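Local coordinates for protein aldehyde dehydrogenase (PDB 3K9D) that probably acts as an oxidoreductase on aldehyde or oxo groups, with NAD or NADP as acceptor, at residues Ile215-Gly220 with Ala417-Cys422. Residues are numbered along the deposited sequence; the frame is centred on the assembly and turned at random.
Sequences IGVGPG and ALTLGC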
loop_
_atom_site.group_PDB
_atom_site.type_symbol
_atom_site.label_atom_id
_atom_site.label_comp_id
_atom_site.label_asym_id
_atom_site.label_seq_id
_atom_site.Cartn_x
_atom_site.Cartn_y
_atom_site.Cartn_z
ATOM N N ILE A 215 -6.292 -2.209 1.999
ATOM C CA ILE A 215 -6.340 -0.793 2.263
ATOM C C ILE A 215 -7.526 -0.494 3.161
ATOM O O ILE A 215 -8.685 -0.724 2.807
ATOM C CB ILE A 215 -6.230 0.076 0.979
ATOM C CG1 ILE A 215 -6.914 1.429 1.181
ATOM C CG2 ILE A 215 -6.687 -0.686 -0.264
ATOM C CD1 ILE A 215 -6.982 2.198 -0.068
ATOM N N GLY A 216 -7.199 -0.003 4.350
ATOM C CA GLY A 216 -8.171 0.177 5.407
ATOM C C GLY A 216 -8.588 1.605 5.658
ATOM O O GLY A 216 -7.946 2.556 5.209
ATOM N N VAL A 217 -9.693 1.744 6.374
ATOM C CA VAL A 217 -10.154 3.044 6.845
ATOM C C VAL A 217 -9.911 3.075 8.350
ATOM O O VAL A 217 -9.466 2.082 8.932
ATOM C CB VAL A 217 -11.648 3.271 6.498
ATOM C CG1 VAL A 217 -11.874 3.160 4.980
ATOM C CG2 VAL A 217 -12.543 2.284 7.251
ATOM N N GLY A 218 -10.166 4.212 8.986
ATOM C CA GLY A 218 -10.108 4.276 10.442
ATOM C C GLY A 218 -11.389 4.909 10.969
ATOM O O GLY A 218 -12.217 5.369 10.173
ATOM N N PRO A 219 -11.563 4.928 12.307
ATOM C CA PRO A 219 -12.683 5.652 12.906
ATOM C C PRO A 219 -12.509 7.152 12.677
ATOM O O PRO A 219 -11.401 7.675 12.825
ATOM C CB PRO A 219 -12.568 5.323 14.396
ATOM C CG PRO A 219 -11.669 4.126 14.478
ATOM C CD PRO A 219 -10.722 4.276 13.330
ATOM N N GLY A 220 -13.585 7.816 12.261
ATOM C CA GLY A 220 -13.600 9.274 12.118
ATOM C C GLY A 220 -14.059 9.952 13.394
ATOM O O GLY A 220 -15.162 9.712 13.877
ATOM N N ALA A 417 -14.571 10.256 -3.078
ATOM C CA ALA A 417 -14.437 8.892 -2.580
ATOM C C ALA A 417 -15.272 8.616 -1.346
ATOM O O ALA A 417 -15.530 9.504 -0.524
ATOM C CB ALA A 417 -12.957 8.556 -2.290
ATOM N N LEU A 418 -15.654 7.354 -1.200
ATOM C CA LEU A 418 -16.328 6.906 0.000
ATOM C C LEU A 418 -15.466 5.929 0.797
ATOM O O LEU A 418 -15.889 5.431 1.840
ATOM C CB LEU A 418 -17.714 6.340 -0.345
ATOM C CG LEU A 418 -18.694 7.414 -0.846
ATOM C CD1 LEU A 418 -19.821 6.776 -1.637
ATOM C CD2 LEU A 418 -19.249 8.272 0.273
ATOM N N THR A 419 -14.251 5.677 0.297
ATOM C CA THR A 419 -13.192 4.998 1.068
ATOM C C THR A 419 -12.068 5.990 1.361
ATOM O O THR A 419 -11.300 6.378 0.482
ATOM C CB THR A 419 -12.697 3.697 0.377
ATOM O OG1 THR A 419 -13.775 2.761 0.353
ATOM C CG2 THR A 419 -11.512 3.054 1.131
ATOM N N LEU A 420 -12.019 6.408 2.618
ATOM C CA LEU A 420 -11.148 7.463 3.060
ATOM C C LEU A 420 -10.045 6.815 3.892
ATOM O O LEU A 420 -10.281 6.401 5.027
ATOM C CB LEU A 420 -11.964 8.494 3.875
ATOM C CG LEU A 420 -13.263 9.030 3.229
ATOM C CD1 LEU A 420 -13.922 10.127 4.072
ATOM C CD2 LEU A 420 -13.024 9.568 1.844
ATOM N N GLY A 421 -8.854 6.681 3.310
ATOM C CA GLY A 421 -7.757 6.011 4.010
ATOM C C GLY A 421 -7.275 6.838 5.186
ATOM O O GLY A 421 -7.284 8.067 5.112
ATOM N N CYS A 422 -6.888 6.167 6.275
ATOM C CA CYS A 422 -6.362 6.853 7.455
ATOM C C CYS A 422 -4.832 6.889 7.497
ATOM O O CYS A 422 -4.241 7.528 8.383
ATOM C CB CYS A 422 -6.932 6.271 8.754
ATOM S SG CYS A 422 -6.749 4.488 8.986
HETATM O O HOH W 1 -9.814 6.726 7.865
#
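Cys422 SG packs against the Val217-Gly218 peptide in this aldehyde dehydrogenase fold, in a buried contact where the chain leaving strand 214-216, on its way to strand 223-226 of the second, parallel sheet, meets the loop between helix 403-407 and strand 440-447. The tight part is at sulphur: Cys422 SG lies over the face of that peptide, 3.5 Å from Val217 C and 3.4 Å from Gly218 N. Its first torsion (chi1 54°) sets SG between the backbone N and the carbonyl carbon of Cys422, and the CB is directed toward the opposing chain. Gly218 has no side chain at this point. The methyl-methyl contact is looser: Val217 CG1 comes no nearer than 3.9 Å to Thr419 CG2, the two side chains crossing at about a right angle. In Thr419 a chi1 of -65° puts OG1, hydrogen-bonded to Thr198, anti to the carbonyl carbon and so CG2 anti to the backbone N, facing Val217 CG1. No direct hydrogen bond joins the segments: Gly216 O, 3.9 Å from Cys422 N, is instead bonded to Ser428 OG, and Gly421 O to Arg396. The solvent side is at the partly exposed Val217 and Gly218, where a bridging water accepts from Gly218 N at 2.8 Å and donates to Leu420 O at 2.9 Å, the same carbonyl oxygen that Val217 CG1 approaches to 3.6 Å.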